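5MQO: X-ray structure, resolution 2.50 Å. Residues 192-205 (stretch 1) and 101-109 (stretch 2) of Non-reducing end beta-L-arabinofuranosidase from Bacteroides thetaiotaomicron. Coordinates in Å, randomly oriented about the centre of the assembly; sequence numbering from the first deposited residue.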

# COMPACT_ATOMS: atom_id res chain seq x y z
N TYR A 192 12.19 6.84 -18.90
CA TYR A 192 11.66 6.25 -17.65
C TYR A 192 11.53 7.33 -16.58
O TYR A 192 10.57 7.34 -15.80
CB TYR A 192 12.59 5.17 -17.07
CG TYR A 192 13.01 4.01 -17.96
CD1 TYR A 192 12.30 2.80 -17.95
CD2 TYR A 192 14.16 4.09 -18.77
CE1 TYR A 192 12.70 1.73 -18.74
CE2 TYR A 192 14.56 3.02 -19.57
CZ TYR A 192 13.83 1.85 -19.55
OH TYR A 192 14.24 0.81 -20.34
N ASN A 193 12.54 8.19 -16.52
CA ASN A 193 12.55 9.34 -15.63
C ASN A 193 11.41 10.32 -15.90
O ASN A 193 10.91 10.92 -14.97
CB ASN A 193 13.89 10.06 -15.72
CG ASN A 193 14.98 9.35 -14.92
OD1 ASN A 193 14.82 8.20 -14.52
ND2 ASN A 193 16.08 10.05 -14.68
N LEU A 194 11.01 10.47 -17.15
CA LEU A 194 9.90 11.36 -17.49
C LEU A 194 8.59 11.00 -16.83
O LEU A 194 7.86 11.90 -16.42
CB LEU A 194 9.69 11.43 -19.01
CG LEU A 194 10.76 12.19 -19.79
CD1 LEU A 194 10.19 12.58 -21.14
CD2 LEU A 194 11.28 13.44 -19.07
N GLY A 195 8.29 9.73 -16.70
CA GLY A 195 7.05 9.32 -16.06
C GLY A 195 6.91 9.80 -14.62
O GLY A 195 5.80 10.08 -14.15
N HIS A 196 8.03 9.87 -13.92
CA HIS A 196 8.05 10.30 -12.55
C HIS A 196 7.96 11.79 -12.46
O HIS A 196 7.38 12.31 -11.50
CB HIS A 196 9.29 9.78 -11.86
CG HIS A 196 9.30 8.30 -11.74
ND1 HIS A 196 8.36 7.62 -11.00
CD2 HIS A 196 10.10 7.36 -12.29
CE1 HIS A 196 8.58 6.32 -11.09
NE2 HIS A 196 9.63 6.14 -11.87
N LEU A 197 8.53 12.50 -13.43
CA LEU A 197 8.33 13.94 -13.51
C LEU A 197 6.84 14.30 -13.62
O LEU A 197 6.43 15.29 -13.03
CB LEU A 197 9.10 14.55 -14.68
CG LEU A 197 9.03 16.07 -14.84
CD1 LEU A 197 9.82 16.78 -13.75
CD2 LEU A 197 9.55 16.46 -16.20
N MET A 198 6.06 13.52 -14.36
CA MET A 198 4.63 13.81 -14.48
C MET A 198 3.97 13.88 -13.10
O MET A 198 3.34 14.87 -12.74
CB MET A 198 3.90 12.79 -15.34
CG MET A 198 4.31 12.73 -16.81
SD MET A 198 3.22 11.62 -17.76
CE MET A 198 3.69 10.02 -17.11
N MET A 199 4.13 12.85 -12.30
CA MET A 199 3.44 12.82 -11.02
C MET A 199 3.98 13.86 -10.06
O MET A 199 3.21 14.43 -9.28
CB MET A 199 3.45 11.41 -10.40
CG MET A 199 2.20 10.60 -10.68
SD MET A 199 0.68 11.43 -10.14
CE MET A 199 -0.20 10.01 -9.49
N ALA A 200 5.28 14.15 -10.14
CA ALA A 200 5.88 15.17 -9.28
C ALA A 200 5.28 16.54 -9.55
O ALA A 200 5.01 17.33 -8.63
CB ALA A 200 7.40 15.22 -9.45
N GLY A 201 5.04 16.81 -10.82
CA GLY A 201 4.51 18.09 -11.24
C GLY A 201 3.06 18.25 -10.89
O GLY A 201 2.65 19.35 -10.49
N ILE A 202 2.27 17.18 -11.07
CA ILE A 202 0.83 17.21 -10.74
C ILE A 202 0.67 17.48 -9.23
O ILE A 202 -0.05 18.38 -8.81
CB ILE A 202 0.14 15.88 -11.09
CG1 ILE A 202 0.11 15.65 -12.58
CG2 ILE A 202 -1.29 15.80 -10.54
CD1 ILE A 202 0.02 14.16 -12.89
N VAL A 203 1.37 16.66 -8.44
CA VAL A 203 1.33 16.75 -6.99
C VAL A 203 1.82 18.13 -6.51
O VAL A 203 1.24 18.70 -5.59
CB VAL A 203 2.17 15.62 -6.36
CG1 VAL A 203 2.32 15.81 -4.86
CG2 VAL A 203 1.53 14.27 -6.66
N HIS A 204 2.87 18.64 -7.14
CA HIS A 204 3.34 19.95 -6.77
C HIS A 204 2.29 21.03 -7.05
O HIS A 204 2.05 21.89 -6.21
CB HIS A 204 4.64 20.30 -7.49
CG HIS A 204 5.13 21.67 -7.18
ND1 HIS A 204 4.88 22.76 -8.00
CD2 HIS A 204 5.79 22.15 -6.10
CE1 HIS A 204 5.40 23.84 -7.44
NE2 HIS A 204 5.95 23.50 -6.30
N HIS A 205 1.68 20.97 -8.23
CA HIS A 205 0.60 21.89 -8.64
C HIS A 205 -0.55 21.90 -7.65
O HIS A 205 -1.02 22.94 -7.24
CB HIS A 205 0.06 21.48 -10.00
CG HIS A 205 -1.02 22.37 -10.53
ND1 HIS A 205 -0.92 23.74 -10.55
CD2 HIS A 205 -2.22 22.07 -11.09
CE1 HIS A 205 -2.01 24.26 -11.09
NE2 HIS A 205 -2.81 23.27 -11.43
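Stretch 2 (101-109) GDMYKWMEG

Stretch 2 packs as a near-parallel helix against the helix of stretch 1, a close contact in which side chains pack against side chains and backbone alike, with one tyrosine as the central knob. From Asp102 to Gly109 the chain is helical, and it runs in the same direction as stretch 1 with only 11° between the axes and 8.5 Å at their closest approach. So small an angle keeps the helices together over two turns: CA atoms pair at 4.6 Å both at Gly101 with Asn193 and, seven residues on, at Ala200 with Glu108.

The CA-to-CB bonds of Tyr104 and Glu108, one turn apart, point toward stretch 1. Tyr104, chi1 m, drops among Asn193, His196, Leu197 and Ala200; Leu197 CB stands over its ring face, 4.2 Å from the centroid. Ala200 lies close here, its CB 3.4 Å from Tyr104 O. Glu108 is extended, both chi1 and chi2 t, with CG 3.6 Å from Val203 CG2 and OE1 3.4 Å from Met199 CB; both carboxylate oxygens are hydrogen-bonded elsewhere in the structure.

Flanking residues widen the seam. Lys105 CE covers a face of the His196 ring, 4.2 Å from its centroid, and Met107 CE reaches His204 CD2 at 3.7 Å. At Gly101, a CB would clash with Asn193 OD1.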

# COMPACT_ATOMS: atom_id res chain seq x y z
N GLY A 101 15.25 10.45 -11.31
CA GLY A 101 13.95 9.73 -11.22
C GLY A 101 13.49 9.47 -9.78
O GLY A 101 12.32 9.69 -9.40
N ASP A 102 14.43 8.96 -8.98
CA ASP A 102 14.29 8.87 -7.53
C ASP A 102 13.96 10.23 -6.92
O ASP A 102 13.06 10.34 -6.10
CB ASP A 102 15.60 8.33 -6.90
CG ASP A 102 15.77 6.83 -7.08
OD1 ASP A 102 14.88 6.18 -7.71
OD2 ASP A 102 16.77 6.28 -6.55
N MET A 103 14.68 11.26 -7.36
CA MET A 103 14.53 12.62 -6.88
C MET A 103 13.16 13.23 -7.12
O MET A 103 12.71 14.04 -6.33
CB MET A 103 15.53 13.53 -7.56
CG MET A 103 16.97 13.26 -7.15
SD MET A 103 18.03 14.71 -7.37
CE MET A 103 17.68 15.13 -9.09
N TYR A 104 12.54 12.87 -8.24
CA TYR A 104 11.18 13.31 -8.55
C TYR A 104 10.17 12.68 -7.61
O TYR A 104 9.16 13.28 -7.34
CB TYR A 104 10.77 12.94 -9.99
CG TYR A 104 11.62 13.56 -11.08
CD1 TYR A 104 11.90 14.92 -11.11
CD2 TYR A 104 12.14 12.77 -12.10
CE1 TYR A 104 12.66 15.49 -12.12
CE2 TYR A 104 12.91 13.32 -13.12
CZ TYR A 104 13.17 14.68 -13.13
OH TYR A 104 13.94 15.21 -14.15
N LYS A 105 10.43 11.45 -7.16
CA LYS A 105 9.59 10.79 -6.14
C LYS A 105 9.79 11.45 -4.80
O LYS A 105 8.82 11.74 -4.14
CB LYS A 105 9.83 9.27 -6.07
CG LYS A 105 9.16 8.51 -7.22
CD LYS A 105 9.40 7.01 -7.19
CE LYS A 105 10.77 6.64 -7.75
NZ LYS A 105 10.98 5.16 -7.86
N TRP A 106 11.04 11.68 -4.42
CA TRP A 106 11.40 12.40 -3.19
C TRP A 106 10.65 13.72 -3.12
O TRP A 106 9.94 14.01 -2.14
CB TRP A 106 12.92 12.64 -3.13
CG TRP A 106 13.41 13.49 -1.95
CD1 TRP A 106 13.67 13.07 -0.68
CD2 TRP A 106 13.70 14.90 -1.95
NE1 TRP A 106 14.09 14.10 0.11
CE2 TRP A 106 14.12 15.25 -0.64
CE3 TRP A 106 13.63 15.91 -2.92
CZ2 TRP A 106 14.48 16.56 -0.27
CZ3 TRP A 106 14.00 17.22 -2.56
CH2 TRP A 106 14.41 17.53 -1.24
N MET A 107 10.81 14.50 -4.18
CA MET A 107 10.24 15.84 -4.33
C MET A 107 8.71 15.80 -4.27
O MET A 107 8.08 16.65 -3.64
CB MET A 107 10.78 16.44 -5.64
CG MET A 107 9.95 17.50 -6.33
SD MET A 107 10.20 19.10 -5.60
CE MET A 107 8.63 19.79 -6.15
N GLU A 108 8.12 14.80 -4.89
CA GLU A 108 6.67 14.59 -4.82
C GLU A 108 6.26 14.39 -3.36
O GLU A 108 5.24 14.93 -2.90
CB GLU A 108 6.29 13.37 -5.66
CG GLU A 108 4.80 13.08 -5.77
CD GLU A 108 4.49 11.81 -6.58
OE1 GLU A 108 5.29 11.44 -7.51
OE2 GLU A 108 3.43 11.19 -6.27
N GLY A 109 7.06 13.61 -2.65
CA GLY A 109 6.96 13.49 -1.21
C GLY A 109 7.08 14.81 -0.46
O GLY A 109 6.27 15.06 0.43